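Local coordinates for IroE protein (Escherichia coli, PDB 2GZS) that hydrolyses the trilactone ester bonds of the siderophore enterobactin and its glucosylated forms, preferring the iron-free molecules and usually cutting only once to give linear trimers, at residues W159-S170 with F194-M202. Numbering follows the deposited sequence.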
# COMPACT_ATOMS: atom_id res chain seq x y z
N TRP A 159 2.67 -4.59 8.32
CA TRP A 159 1.88 -5.73 8.82
C TRP A 159 2.49 -6.24 10.13
O TRP A 159 1.84 -6.65 11.09
CB TRP A 159 1.91 -6.86 7.76
CG TRP A 159 1.09 -8.06 8.18
CD1 TRP A 159 -0.27 -8.25 8.01
CD2 TRP A 159 1.55 -9.24 8.83
NE1 TRP A 159 -0.64 -9.46 8.53
CE2 TRP A 159 0.48 -10.11 9.05
CE3 TRP A 159 2.82 -9.63 9.26
CZ2 TRP A 159 0.60 -11.35 9.67
CZ3 TRP A 159 2.96 -10.87 9.88
CH2 TRP A 159 1.88 -11.71 10.08
N LEU A 160 3.82 -6.20 10.25
CA LEU A 160 4.51 -6.64 11.49
C LEU A 160 4.29 -5.67 12.63
O LEU A 160 4.25 -6.11 13.78
CB LEU A 160 6.04 -6.76 11.26
CG LEU A 160 6.45 -8.00 10.48
CD1 LEU A 160 7.89 -7.85 9.98
CD2 LEU A 160 6.27 -9.23 11.38
N SER A 161 4.19 -4.38 12.35
CA SER A 161 4.27 -3.41 13.47
C SER A 161 2.99 -2.63 13.71
O SER A 161 2.78 -2.05 14.79
CB SER A 161 5.43 -2.47 13.19
OG SER A 161 6.63 -3.14 12.76
N SER A 162 2.07 -2.56 12.79
CA SER A 162 0.98 -1.56 12.86
C SER A 162 -0.25 -2.17 13.52
O SER A 162 -0.49 -3.36 13.35
CB SER A 162 0.61 -1.13 11.42
OG SER A 162 -0.48 -0.17 11.48
N SER A 163 -1.03 -1.35 14.22
CA SER A 163 -2.40 -1.76 14.56
C SER A 163 -3.41 -0.92 13.80
O SER A 163 -4.64 -0.94 14.07
CB SER A 163 -2.68 -1.65 16.07
OG SER A 163 -2.33 -0.32 16.45
N TYR A 164 -2.99 -0.12 12.85
CA TYR A 164 -3.87 0.88 12.25
C TYR A 164 -4.62 0.34 11.04
O TYR A 164 -5.75 0.69 10.74
CB TYR A 164 -3.05 2.11 11.82
CG TYR A 164 -3.89 3.32 11.47
CD1 TYR A 164 -4.43 4.12 12.48
CD2 TYR A 164 -4.12 3.64 10.14
CE1 TYR A 164 -5.20 5.24 12.16
CE2 TYR A 164 -4.88 4.77 9.86
CZ TYR A 164 -5.43 5.56 10.84
OH TYR A 164 -6.18 6.63 10.37
N PHE A 165 -3.94 -0.50 10.23
CA PHE A 165 -4.57 -1.04 9.06
C PHE A 165 -5.10 -2.44 9.28
O PHE A 165 -4.57 -3.19 10.09
CB PHE A 165 -3.57 -1.09 7.86
CG PHE A 165 -3.03 0.26 7.51
CD1 PHE A 165 -3.71 1.15 6.66
CD2 PHE A 165 -1.82 0.67 8.05
CE1 PHE A 165 -3.16 2.39 6.45
CE2 PHE A 165 -1.31 1.92 7.82
CZ PHE A 165 -1.96 2.80 6.96
N ARG A 166 -6.14 -2.85 8.53
CA ARG A 166 -6.65 -4.20 8.62
C ARG A 166 -6.25 -5.06 7.43
O ARG A 166 -6.21 -6.29 7.56
CB ARG A 166 -8.19 -4.13 8.74
CG ARG A 166 -8.55 -3.54 10.12
CD ARG A 166 -8.30 -4.56 11.22
NE ARG A 166 -9.36 -5.57 11.28
CZ ARG A 166 -10.35 -5.60 12.16
NH1 ARG A 166 -10.45 -4.67 13.10
NH2 ARG A 166 -11.26 -6.57 12.11
N SER A 167 -6.02 -4.44 6.28
CA SER A 167 -5.65 -5.20 5.10
C SER A 167 -4.32 -4.68 4.53
O SER A 167 -4.12 -3.48 4.43
CB SER A 167 -6.75 -5.11 4.01
OG SER A 167 -7.83 -5.95 4.49
N TYR A 168 -3.46 -5.65 4.21
CA TYR A 168 -2.08 -5.26 3.80
C TYR A 168 -1.79 -5.88 2.43
O TYR A 168 -1.72 -7.15 2.40
CB TYR A 168 -1.11 -5.76 4.87
CG TYR A 168 -1.24 -5.03 6.21
CD1 TYR A 168 -0.40 -4.03 6.60
CD2 TYR A 168 -2.31 -5.42 7.04
CE1 TYR A 168 -0.55 -3.36 7.82
CE2 TYR A 168 -2.48 -4.78 8.28
CZ TYR A 168 -1.60 -3.80 8.64
OH TYR A 168 -1.77 -3.15 9.87
N TYR A 169 -1.62 -5.12 1.39
CA TYR A 169 -1.40 -5.66 0.05
C TYR A 169 0.06 -5.33 -0.35
O TYR A 169 0.43 -4.20 -0.64
CB TYR A 169 -2.34 -4.96 -0.92
CG TYR A 169 -3.82 -5.21 -0.71
CD1 TYR A 169 -4.42 -6.29 -1.35
CD2 TYR A 169 -4.57 -4.36 0.11
CE1 TYR A 169 -5.78 -6.57 -1.18
CE2 TYR A 169 -5.93 -4.62 0.25
CZ TYR A 169 -6.49 -5.69 -0.39
OH TYR A 169 -7.86 -5.88 -0.19
N SER A 170 0.85 -6.40 -0.30
CA SER A 170 2.29 -6.27 -0.51
C SER A 170 2.64 -6.76 -1.91
O SER A 170 2.56 -8.00 -2.09
CB SER A 170 3.04 -7.12 0.53
OG SER A 170 4.44 -7.00 0.25
N PHE A 194 -1.85 -11.87 15.09
CA PHE A 194 -1.99 -11.14 13.84
C PHE A 194 -3.26 -11.51 13.12
O PHE A 194 -3.44 -11.24 11.92
CB PHE A 194 -0.73 -11.42 12.95
CG PHE A 194 0.49 -10.71 13.55
CD1 PHE A 194 1.02 -9.57 12.98
CD2 PHE A 194 1.07 -11.19 14.72
CE1 PHE A 194 2.07 -8.89 13.53
CE2 PHE A 194 2.11 -10.53 15.32
CZ PHE A 194 2.63 -9.37 14.75
N CYS A 195 -4.18 -12.17 13.86
CA CYS A 195 -5.44 -12.61 13.24
C CYS A 195 -6.31 -11.50 12.69
O CYS A 195 -7.13 -11.77 11.80
CB CYS A 195 -6.24 -13.49 14.21
SG CYS A 195 -6.80 -12.66 15.72
N THR A 196 -6.21 -10.27 13.17
CA THR A 196 -7.06 -9.22 12.57
C THR A 196 -6.40 -8.47 11.44
O THR A 196 -6.85 -7.42 10.99
CB THR A 196 -7.38 -8.21 13.68
OG1 THR A 196 -6.16 -7.65 14.21
CG2 THR A 196 -8.04 -8.89 14.86
N LYS A 197 -5.26 -8.91 10.94
CA LYS A 197 -4.49 -8.24 9.90
C LYS A 197 -4.36 -9.16 8.68
O LYS A 197 -3.55 -10.09 8.70
CB LYS A 197 -3.07 -7.86 10.34
CG LYS A 197 -3.12 -6.84 11.47
CD LYS A 197 -1.78 -6.18 11.78
CE LYS A 197 -1.13 -6.56 13.07
NZ LYS A 197 0.26 -5.97 13.22
N HIS A 198 -5.19 -8.89 7.65
CA HIS A 198 -5.19 -9.68 6.42
C HIS A 198 -3.96 -9.39 5.59
O HIS A 198 -3.67 -8.19 5.43
CB HIS A 198 -6.40 -9.27 5.56
CG HIS A 198 -6.38 -9.78 4.17
ND1 HIS A 198 -6.36 -11.15 3.89
CD2 HIS A 198 -6.43 -9.13 2.98
CE1 HIS A 198 -6.37 -11.31 2.57
NE2 HIS A 198 -6.41 -10.12 2.00
N LEU A 199 -3.28 -10.43 5.11
CA LEU A 199 -2.05 -10.13 4.35
C LEU A 199 -2.23 -10.71 2.96
O LEU A 199 -2.55 -11.89 2.82
CB LEU A 199 -0.86 -10.82 5.04
CG LEU A 199 0.45 -10.66 4.26
CD1 LEU A 199 0.85 -9.20 4.12
CD2 LEU A 199 1.50 -11.53 5.01
N ALA A 200 -2.05 -9.91 1.94
CA ALA A 200 -2.18 -10.33 0.55
C ALA A 200 -0.81 -10.12 -0.10
O ALA A 200 -0.42 -8.97 -0.33
CB ALA A 200 -3.24 -9.54 -0.19
N ILE A 201 -0.12 -11.22 -0.42
CA ILE A 201 1.15 -11.09 -1.15
C ILE A 201 0.88 -11.22 -2.64
O ILE A 201 0.10 -12.11 -3.03
CB ILE A 201 2.15 -12.18 -0.69
CG1 ILE A 201 2.41 -12.05 0.82
CG2 ILE A 201 3.42 -12.11 -1.50
CD1 ILE A 201 3.32 -13.16 1.35
N MSE A 202 1.43 -10.32 -3.43
CA MSE A 202 1.10 -10.19 -4.82
C MSE A 202 2.41 -10.28 -5.58
O MSE A 202 3.32 -9.49 -5.32
CB MSE A 202 0.40 -8.86 -5.11
CG MSE A 202 -0.76 -8.54 -4.10
SE MSE A 202 -1.66 -6.90 -4.43
CE MSE A 202 -3.08 -7.62 -5.48
O HOH W 1 1.87 -5.73 15.69
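Lys197, just before strand 198-203, reaches to the C-terminal end of helix 150-161, where its NZ is held by two backbone carbonyls, Trp159 O and Ser162 O, each 2.7 Å away. A water bound to Leu160 O gives the ammonium a third partner. Lysine suits this place: its charge probably benefits from the negative end of the helix dipole, its CB and CD pass along the Tyr168 ring, CD 3.6 Å from Tyr168 OH, and the bend at chi3 then turns CE and NZ toward the two carbonyls. That hydroxyl donates to Phe165 O from above the carbonyl plane, tying the ring to the loop that follows the helix.

Trp159 makes the reverse link. With CG opposite the backbone nitrogen (chi1 -178°), the indole reaches the start of strand 198-203, and NE1 gives a straight bond of 3.0 Å to Lys197 O (165°). The oxygen lies in the indole plane, although the donor stands well above the carbonyl plane. Tryptophan fits here because it joins this ring N-H to two broad apolar faces. One takes Leu199 CB as a CH-pi contact over the five-membered ring; the opposite face meets Phe194, whose plane is inclined by 36° and whose CB comes within 3.5 Å of Trp159 CZ2. The rim of the phenyl ring turns CE1 toward Trp159 O and Leu160 O.

Beyond Lys197 the backbones pair in parallel from Ser167 with His198 to Ser170 with Ile201, and side chains alternate between faces. Tyr168 and Leu199 share the side packed by helix 150-161; on the other side small Ala200 accommodates the Tyr169 ring, and selenomethionine Met202 adds an oblique Met-aromatic contact. Strands 167-171 and 198-203, joined through helix 179-187, form a beta-alpha-beta crossover in the central sheet of the alpha/beta-hydrolase fold.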